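Local coordinates for protein gamma-glutamyltranspeptidase (Streptomyces lincolnensis, PDB 6J3A) that probably cleaves or transfers amide-linked groups as an LmbA-like member of the gamma-glutamyltranspeptidase family of N-terminal nucleophile enzymes, at residues G555-E560 against H576-G581; L304-C309 against P536-D541; G102-A107 against E239-T244. All blocks are in the same frame, centred on the assembly; numbering follows the deposited sequence.

Contact 1. Residues G555-E560 against H576-G581; sequences GSVTVE and HEVTVG
His576 and Val557 meet at one end of a pair of parallel strands, and the histidine can be traced outward from there. Its CB lies 4.0 Å from CG1 of Val557. The first torsion (chi1 -67°) sets CG anti to the carbonyl carbon, beside the backbone N, and the ring then approaches the same valine methyl obliquely, with ND1 also 4.0 Å from Val557 CG1. ND1 is 2.6 Å from a water that makes a weak bond to Gly555 O, so that carbonyl is shared between this water and the N-H of Glu577. At the tip, NE2 is hydrogen-bonded to ND1 of His303, on the helix 299-319.

Beyond the histidine the backbones take over. Gly555, Val557 and Val559 exchange five hydrogen bonds with Glu577, Thr579 and Gly581; Val557 uses both its N-H and its carbonyl, the latter receiving Thr579 N at 2.9 Å. The bond from Val559 N to Thr579 O is longer, at 3.2 Å. The strands are the first and last elements of a beta-alpha-beta unit whose connecting helix, 565-573, rests on Val578 through Leu571. Here the segment axes diverge by 30°, with Ser556 to Val559 each facing the residue 21 positions later.

The valines gather on one side of the sheet. Val557 and Val578 lie side by side, pointing the same way, CG1 of the former 3.8 Å from CG2 of the latter, while Val559 CG2 reaches Val578 CG1 more loosely. On the other side, Thr558 and Thr579 also run alongside each other, and Thr558 CG2 comes to 3.7 Å from Thr579 O. Next to them Glu577 bends at chi2, carrying its carboxylate away from the facing strand after CB has passed 3.5 Å from Gly555 O.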
loop_
_atom_site.group_PDB
_atom_site.type_symbol
_atom_site.label_atom_id
_atom_site.label_comp_id
_atom_site.label_asym_id
_atom_site.label_seq_id
_atom_site.Cartn_x
_atom_site.Cartn_y
_atom_site.Cartn_z
ATOM N N GLY A 555 -17.824 -14.600 -29.680
ATOM C CA GLY A 555 -17.246 -13.311 -30.067
ATOM C C GLY A 555 -17.239 -12.203 -29.019
ATOM O O GLY A 555 -17.031 -11.037 -29.362
ATOM N N SER A 556 -17.437 -12.559 -27.748
ATOM C CA SER A 556 -17.639 -11.578 -26.682
ATOM C C SER A 556 -16.338 -11.203 -26.005
ATOM O O SER A 556 -15.634 -12.064 -25.478
ATOM C CB SER A 556 -18.600 -12.108 -25.626
ATOM O OG SER A 556 -18.907 -11.094 -24.685
ATOM N N VAL A 557 -16.049 -9.905 -25.989
ATOM C CA VAL A 557 -14.847 -9.382 -25.340
ATOM C C VAL A 557 -15.168 -8.176 -24.448
ATOM O O VAL A 557 -15.971 -7.311 -24.805
ATOM C CB VAL A 557 -13.756 -9.059 -26.384
ATOM C CG1 VAL A 557 -14.109 -7.824 -27.199
ATOM C CG2 VAL A 557 -12.405 -8.902 -25.712
ATOM N N THR A 558 -14.534 -8.134 -23.282
ATOM C CA THR A 558 -14.829 -7.111 -22.280
ATOM C C THR A 558 -13.584 -6.275 -21.961
ATOM O O THR A 558 -12.622 -6.786 -21.394
ATOM C CB THR A 558 -15.398 -7.751 -21.002
ATOM O OG1 THR A 558 -16.531 -8.559 -21.343
ATOM C CG2 THR A 558 -15.829 -6.689 -19.976
ATOM N N VAL A 559 -13.628 -4.990 -22.318
ATOM C CA VAL A 559 -12.554 -4.032 -21.986
ATOM C C VAL A 559 -12.976 -3.076 -20.868
ATOM O O VAL A 559 -14.169 -2.799 -20.700
ATOM C CB VAL A 559 -12.091 -3.195 -23.207
ATOM C CG1 VAL A 559 -11.549 -4.105 -24.301
ATOM C CG2 VAL A 559 -13.200 -2.297 -23.754
ATOM N N GLU A 560 -11.995 -2.567 -20.123
ATOM C CA GLU A 560 -12.239 -1.528 -19.123
ATOM C C GLU A 560 -12.550 -0.215 -19.827
ATOM O O GLU A 560 -12.066 0.043 -20.928
ATOM C CB GLU A 560 -11.042 -1.350 -18.190
ATOM C CG GLU A 560 -10.820 -2.520 -17.254
ATOM C CD GLU A 560 -9.696 -2.295 -16.260
ATOM O OE1 GLU A 560 -9.946 -2.423 -15.047
ATOM O OE2 GLU A 560 -8.553 -2.004 -16.667
ATOM N N HIS A 576 -15.812 -7.936 -33.356
ATOM C CA HIS A 576 -15.926 -8.268 -31.937
ATOM C C HIS A 576 -17.252 -7.771 -31.387
ATOM O O HIS A 576 -17.721 -6.698 -31.769
ATOM C CB HIS A 576 -14.806 -7.619 -31.135
ATOM C CG HIS A 576 -13.446 -8.159 -31.450
ATOM N ND1 HIS A 576 -12.893 -9.216 -30.761
ATOM C CD2 HIS A 576 -12.524 -7.787 -32.370
ATOM C CE1 HIS A 576 -11.695 -9.478 -31.250
ATOM N NE2 HIS A 576 -11.447 -8.626 -32.228
ATOM N N GLU A 577 -17.853 -8.566 -30.508
ATOM C CA GLU A 577 -18.971 -8.112 -29.684
ATOM C C GLU A 577 -18.410 -7.557 -28.363
ATOM O O GLU A 577 -18.168 -8.292 -27.403
ATOM C CB GLU A 577 -19.978 -9.244 -29.459
ATOM C CG GLU A 577 -20.633 -9.758 -30.748
ATOM C CD GLU A 577 -21.419 -8.698 -31.520
ATOM O OE1 GLU A 577 -21.436 -8.765 -32.773
ATOM O OE2 GLU A 577 -22.015 -7.797 -30.882
ATOM N N VAL A 578 -18.207 -6.243 -28.347
ATOM C CA VAL A 578 -17.497 -5.558 -27.272
ATOM C C VAL A 578 -18.434 -5.035 -26.189
ATOM O O VAL A 578 -19.297 -4.194 -26.453
ATOM C CB VAL A 578 -16.699 -4.359 -27.827
ATOM C CG1 VAL A 578 -16.004 -3.578 -26.714
ATOM C CG2 VAL A 578 -15.674 -4.833 -28.845
ATOM N N THR A 579 -18.231 -5.520 -24.968
ATOM C CA THR A 579 -18.878 -4.958 -23.784
ATOM C C THR A 579 -17.862 -4.039 -23.081
ATOM O O THR A 579 -16.738 -4.456 -22.787
ATOM C CB THR A 579 -19.376 -6.066 -22.826
ATOM O OG1 THR A 579 -20.096 -7.063 -23.560
ATOM C CG2 THR A 579 -20.306 -5.497 -21.786
ATOM N N VAL A 580 -18.257 -2.791 -22.838
ATOM C CA VAL A 580 -17.411 -1.809 -22.131
ATOM C C VAL A 580 -17.704 -1.847 -20.620
ATOM O O VAL A 580 -18.662 -1.239 -20.153
ATOM C CB VAL A 580 -17.595 -0.370 -22.689
ATOM C CG1 VAL A 580 -16.642 0.612 -22.019
ATOM C CG2 VAL A 580 -17.338 -0.340 -24.187
ATOM N N GLY A 581 -16.860 -2.560 -19.875
ATOM C CA GLY A 581 -17.015 -2.702 -18.430
ATOM C C GLY A 581 -16.534 -1.475 -17.677
ATOM O O GLY A 581 -16.002 -0.537 -18.287
HETATM O O HOH W 1 -14.341 -10.978 -29.526
#

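Contact 2. Residues L304-C309 against P536-D541; sequences LLVEGC and PNWHND
Trp538 and Asn540 both hold CG between the backbone N and the carbonyl carbon (chi1 68° and 80°), which starts the indole and the amide off toward Leu305, Val306 and Cys309, while Cys309 turns SG anti to its own N, on the side of the amide. The arrangement is a helix packed on a sheet: a turn of helix 299-319 lies against the edge strand 538-540 of a small mixed three-stranded sheet, with the segment axes 9.0 Å apart and inclined at 36°. Val306 also touches Val557 of the central strand, so the helix spans more than the edge.

Two apolar side chains of the helix receive the tryptophan. Leu305 meets the six-membered ring at its rim, near the ring plane, with CD1 3.7 Å from CZ2 of Trp538 and 4.1 Å from its CH2, the two side chains crossing at about a right angle. Val306 comes in obliquely at the pyrrole end, where Val306 CG2 is 3.6 Å from Trp538 NE1. The ring is stacked, in addition, with His512 of helix 506-519.

Asn540 fills the neighbouring position, its CB 4.3 Å from CG1 of Val306. Its OD1 accepts a hydrogen bond from Ser542 N, which is likely to limit rotation of the buried amide. ND2 of Asn540 faces the helix instead, 3.7 Å from Cys309 CB and 3.2 Å from Cys309 SG.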
loop_
_atom_site.group_PDB
_atom_site.type_symbol
_atom_site.label_atom_id
_atom_site.label_comp_id
_atom_site.label_asym_id
_atom_site.label_seq_id
_atom_site.Cartn_x
_atom_site.Cartn_y
_atom_site.Cartn_z
ATOM N N LEU A 304 -4.831 -9.204 -31.828
ATOM C CA LEU A 304 -3.908 -10.337 -31.929
ATOM C C LEU A 304 -3.959 -11.260 -30.715
ATOM O O LEU A 304 -4.004 -12.475 -30.866
ATOM C CB LEU A 304 -2.467 -9.844 -32.129
ATOM C CG LEU A 304 -1.391 -10.935 -32.126
ATOM C CD1 LEU A 304 -1.507 -11.805 -33.371
ATOM C CD2 LEU A 304 0.001 -10.343 -32.009
ATOM N N LEU A 305 -3.926 -10.667 -29.525
ATOM C CA LEU A 305 -3.986 -11.417 -28.273
ATOM C C LEU A 305 -5.336 -12.066 -27.996
ATOM O O LEU A 305 -5.384 -13.135 -27.383
ATOM C CB LEU A 305 -3.606 -10.515 -27.098
ATOM C CG LEU A 305 -2.169 -9.977 -27.092
ATOM C CD1 LEU A 305 -1.859 -9.265 -25.782
ATOM C CD2 LEU A 305 -1.127 -11.053 -27.352
ATOM N N VAL A 306 -6.423 -11.415 -28.417
ATOM C CA VAL A 306 -7.786 -11.942 -28.201
ATOM C C VAL A 306 -7.992 -13.213 -29.042
ATOM O O VAL A 306 -8.352 -14.281 -28.531
ATOM C CB VAL A 306 -8.859 -10.860 -28.506
ATOM C CG1 VAL A 306 -10.277 -11.439 -28.541
ATOM C CG2 VAL A 306 -8.785 -9.744 -27.471
ATOM N N GLU A 307 -7.738 -13.085 -30.335
ATOM C CA GLU A 307 -7.849 -14.221 -31.244
ATOM C C GLU A 307 -6.927 -15.375 -30.829
ATOM O O GLU A 307 -7.338 -16.534 -30.833
ATOM C CB GLU A 307 -7.581 -13.779 -32.690
ATOM C CG GLU A 307 -8.596 -12.776 -33.226
ATOM C CD GLU A 307 -10.011 -13.215 -32.948
ATOM O OE1 GLU A 307 -10.617 -12.672 -32.003
ATOM O OE2 GLU A 307 -10.492 -14.141 -33.645
ATOM N N GLY A 308 -5.699 -15.047 -30.454
ATOM C CA GLY A 308 -4.757 -16.046 -29.950
ATOM C C GLY A 308 -5.262 -16.744 -28.699
ATOM O O GLY A 308 -5.171 -17.963 -28.580
ATOM N N CYS A 309 -5.814 -15.961 -27.773
ATOM C CA CYS A 309 -6.447 -16.493 -26.566
ATOM C C CYS A 309 -7.610 -17.454 -26.864
ATOM O O CYS A 309 -7.694 -18.527 -26.255
ATOM C CB CYS A 309 -6.926 -15.354 -25.683
ATOM S SG CYS A 309 -7.827 -15.918 -24.230
ATOM N N PRO A 536 -4.997 -0.658 -18.397
ATOM C CA PRO A 536 -6.276 -1.207 -18.819
ATOM C C PRO A 536 -6.129 -2.655 -19.246
ATOM O O PRO A 536 -5.245 -2.978 -20.050
ATOM C CB PRO A 536 -6.673 -0.322 -20.008
ATOM C CG PRO A 536 -6.030 0.985 -19.720
ATOM C CD PRO A 536 -4.728 0.642 -19.043
ATOM N N ASN A 537 -6.959 -3.517 -18.666
ATOM C CA ASN A 537 -6.935 -4.948 -18.949
ATOM C C ASN A 537 -8.277 -5.328 -19.579
ATOM O O ASN A 537 -9.212 -4.519 -19.610
ATOM C CB ASN A 537 -6.646 -5.737 -17.655
ATOM C CG ASN A 537 -5.890 -7.043 -17.898
ATOM O OD1 ASN A 537 -6.025 -7.645 -18.936
ATOM N ND2 ASN A 537 -5.092 -7.472 -16.928
ATOM N N TRP A 538 -8.339 -6.544 -20.122
ATOM C CA TRP A 538 -9.506 -7.031 -20.864
ATOM C C TRP A 538 -9.550 -8.551 -20.810
ATOM O O TRP A 538 -8.572 -9.183 -20.443
ATOM C CB TRP A 538 -9.434 -6.583 -22.335
ATOM C CG TRP A 538 -8.290 -7.259 -23.104
ATOM C CD1 TRP A 538 -8.371 -8.377 -23.895
ATOM C CD2 TRP A 538 -6.910 -6.880 -23.099
ATOM N NE1 TRP A 538 -7.129 -8.705 -24.391
ATOM C CE2 TRP A 538 -6.216 -7.803 -23.919
ATOM C CE3 TRP A 538 -6.188 -5.845 -22.486
ATOM C CZ2 TRP A 538 -4.837 -7.723 -24.138
ATOM C CZ3 TRP A 538 -4.810 -5.760 -22.712
ATOM C CH2 TRP A 538 -4.152 -6.697 -23.528
ATOM N N HIS A 539 -10.678 -9.123 -21.218
ATOM C CA HIS A 539 -10.824 -10.582 -21.376
ATOM C C HIS A 539 -11.870 -10.883 -22.422
ATOM O O HIS A 539 -12.685 -10.020 -22.736
ATOM C CB HIS A 539 -11.235 -11.249 -20.060
ATOM C CG HIS A 539 -12.659 -10.993 -19.657
ATOM N ND1 HIS A 539 -13.649 -11.947 -19.762
ATOM C CD2 HIS A 539 -13.253 -9.898 -19.133
ATOM C CE1 HIS A 539 -14.787 -11.446 -19.318
ATOM N NE2 HIS A 539 -14.575 -10.203 -18.934
ATOM N N ASN A 540 -11.850 -12.108 -22.942
ATOM C CA ASN A 540 -12.955 -12.621 -23.767
ATOM C C ASN A 540 -13.690 -13.763 -23.067
ATOM O O ASN A 540 -13.168 -14.353 -22.116
ATOM C CB ASN A 540 -12.458 -13.037 -25.162
ATOM C CG ASN A 540 -11.800 -14.406 -25.184
ATOM O OD1 ASN A 540 -12.478 -15.432 -25.196
ATOM N ND2 ASN A 540 -10.476 -14.426 -25.240
ATOM N N ASP A 541 -14.897 -14.058 -23.555
ATOM C CA ASP A 541 -15.716 -15.175 -23.043
ATOM C C ASP A 541 -16.177 -16.105 -24.171
ATOM O O ASP A 541 -17.216 -16.766 -24.056
ATOM C CB ASP A 541 -16.951 -14.659 -22.283
ATOM C CG ASP A 541 -16.618 -14.057 -20.934
ATOM O OD1 ASP A 541 -15.901 -14.691 -20.120
ATOM O OD2 ASP A 541 -17.119 -12.947 -20.685
#

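Contact 3. Residues G102-A107 against E239-T244; sequences GPLAAA and ERHTGT
Leu104 brings its isobutyl group against His241 and the peptide that follows it, and this side chain buries more surface in the contact than any other. CG stands anti to the carbonyl carbon (chi1 -73°), and beyond it the two methyls divide the work. CD1 packs on His241, 3.5 Å from CB and 3.7 Å from CG, approaching the imidazole obliquely. CD2 presses instead on the backbone, a close 3.1 Å from Thr242 O, with CG of the leucine 3.4 Å from the same oxygen. An alanine here would probably open a gap where CG and the two methyls lie, taking their contacts from Thr242 O and His241 CB.

Pro103 is the second contributor from this side. Together with Leu104 it forms the two central positions of a type I beta turn running from Gly102 to Ala105, which points Pro103 at the facing segment and lets the end of the Leu104 chain reach it. The proline ring rests on extended backbone, CG lying 3.7 Å from Gly243 N and 3.8 Å from His241 O. Gly243, having no side chain, lets the turn come near, with its CA 4.7 Å from that of Pro103.

The turn lies in the loop between helices 87-92 and 111-122, and Leu104 O accepts a hydrogen bond from Tyr90 OH of the former. On the other segment, strand 240-241 pairs antiparallel with strand 233-234, a backbone hydrogen bond joining His241 and Thr233.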
loop_
_atom_site.group_PDB
_atom_site.type_symbol
_atom_site.label_atom_id
_atom_site.label_comp_id
_atom_site.label_asym_id
_atom_site.label_seq_id
_atom_site.Cartn_x
_atom_site.Cartn_y
_atom_site.Cartn_z
ATOM N N GLY A 102 -23.366 -27.630 -3.370
ATOM C CA GLY A 102 -23.685 -28.878 -2.698
ATOM C C GLY A 102 -22.517 -29.843 -2.681
ATOM O O GLY A 102 -21.501 -29.575 -3.308
ATOM N N PRO A 103 -22.662 -30.973 -1.955
ATOM C CA PRO A 103 -21.582 -31.923 -1.712
ATOM C C PRO A 103 -21.221 -32.814 -2.905
ATOM O O PRO A 103 -20.166 -33.445 -2.866
ATOM C CB PRO A 103 -22.100 -32.755 -0.536
ATOM C CG PRO A 103 -23.570 -32.728 -0.687
ATOM C CD PRO A 103 -23.914 -31.410 -1.312
ATOM N N LEU A 104 -22.063 -32.863 -3.944
ATOM C CA LEU A 104 -21.690 -33.552 -5.200
ATOM C C LEU A 104 -20.581 -32.822 -5.972
ATOM O O LEU A 104 -19.855 -33.446 -6.736
ATOM C CB LEU A 104 -22.892 -33.755 -6.138
ATOM C CG LEU A 104 -23.948 -34.801 -5.774
ATOM C CD1 LEU A 104 -25.141 -34.638 -6.703
ATOM C CD2 LEU A 104 -23.388 -36.210 -5.865
ATOM N N ALA A 105 -20.469 -31.510 -5.784
ATOM C CA ALA A 105 -19.434 -30.699 -6.440
ATOM C C ALA A 105 -18.086 -30.703 -5.703
ATOM O O ALA A 105 -17.063 -30.323 -6.277
ATOM C CB ALA A 105 -19.935 -29.273 -6.636
ATOM N N ALA A 106 -18.081 -31.130 -4.443
ATOM C CA ALA A 106 -16.846 -31.171 -3.631
ATOM C C ALA A 106 -15.818 -32.183 -4.131
ATOM O O ALA A 106 -16.105 -33.382 -4.197
ATOM C CB ALA A 106 -17.176 -31.478 -2.175
ATOM N N ALA A 107 -14.626 -31.697 -4.471
ATOM C CA ALA A 107 -13.471 -32.577 -4.640
ATOM C C ALA A 107 -12.896 -32.826 -3.254
ATOM O O ALA A 107 -13.272 -32.139 -2.307
ATOM C CB ALA A 107 -12.438 -31.933 -5.543
ATOM N N GLU A 239 -32.962 -30.197 -5.919
ATOM C CA GLU A 239 -33.132 -31.365 -5.047
ATOM C C GLU A 239 -32.049 -31.390 -4.007
ATOM O O GLU A 239 -30.979 -30.803 -4.190
ATOM C CB GLU A 239 -33.008 -32.681 -5.820
ATOM C CG GLU A 239 -34.023 -32.879 -6.919
ATOM C CD GLU A 239 -33.709 -34.083 -7.791
ATOM O OE1 GLU A 239 -32.624 -34.116 -8.407
ATOM O OE2 GLU A 239 -34.556 -34.992 -7.877
ATOM N N ARG A 240 -32.320 -32.119 -2.931
ATOM C CA ARG A 240 -31.310 -32.396 -1.934
ATOM C C ARG A 240 -30.516 -33.593 -2.419
ATOM O O ARG A 240 -31.073 -34.668 -2.648
ATOM C CB ARG A 240 -31.923 -32.627 -0.554
ATOM C CG ARG A 240 -32.548 -31.357 -0.006
ATOM C CD ARG A 240 -33.077 -31.463 1.422
ATOM N NE ARG A 240 -34.056 -30.392 1.641
ATOM C CZ ARG A 240 -35.379 -30.489 1.472
ATOM N NH1 ARG A 240 -35.972 -31.634 1.132
ATOM N NH2 ARG A 240 -36.123 -29.413 1.666
ATOM N N HIS A 241 -29.221 -33.384 -2.627
ATOM C CA HIS A 241 -28.334 -34.468 -3.021
ATOM C C HIS A 241 -27.339 -34.743 -1.911
ATOM O O HIS A 241 -27.166 -33.937 -0.986
ATOM C CB HIS A 241 -27.642 -34.156 -4.342
ATOM C CG HIS A 241 -28.572 -34.173 -5.516
ATOM N ND1 HIS A 241 -29.228 -35.314 -5.925
ATOM C CD2 HIS A 241 -28.971 -33.193 -6.360
ATOM C CE1 HIS A 241 -29.980 -35.038 -6.976
ATOM N NE2 HIS A 241 -29.838 -33.757 -7.262
ATOM N N THR A 242 -26.717 -35.907 -2.012
ATOM C CA THR A 242 -25.728 -36.352 -1.058
ATOM C C THR A 242 -24.391 -36.534 -1.795
ATOM O O THR A 242 -24.355 -36.745 -3.008
ATOM C CB THR A 242 -26.205 -37.641 -0.357
ATOM O OG1 THR A 242 -25.479 -37.814 0.860
ATOM C CG2 THR A 242 -26.042 -38.890 -1.240
ATOM N N GLY A 243 -23.298 -36.431 -1.056
ATOM C CA GLY A 243 -21.963 -36.569 -1.629
ATOM C C GLY A 243 -21.465 -37.994 -1.492
ATOM O O GLY A 243 -21.781 -38.676 -0.515
ATOM N N THR A 244 -20.677 -38.430 -2.473
ATOM C CA THR A 244 -20.112 -39.784 -2.495
ATOM C C THR A 244 -18.801 -39.862 -1.732
ATOM O O THR A 244 -18.252 -40.948 -1.568
ATOM C CB THR A 244 -19.830 -40.269 -3.932
ATOM O OG1 THR A 244 -18.819 -39.448 -4.537
ATOM C CG2 THR A 244 -21.091 -40.227 -4.783
#

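Overall arrangement
Contacts 1 and 2 belong to one small sheet. Strand 556-560 is its middle member, bonded in parallel to 577-581 in contact 1 and antiparallel to 538-540, the strand on which the helix of contact 2 packs; Thr558 N probably bonds His539 O at 2.7 Å. Contact 1 is partly buried, with its outer strand largely towards solvent, and relies on backbone hydrogen bonds. Contact 2 is fully buried and rests on side chains around an indole and an amide. Contact 3, centred about 35 Å from the centres of both, is largely buried but joins a turn to a short strand and loop, with aliphatic groups set against peptide backbone and a histidine.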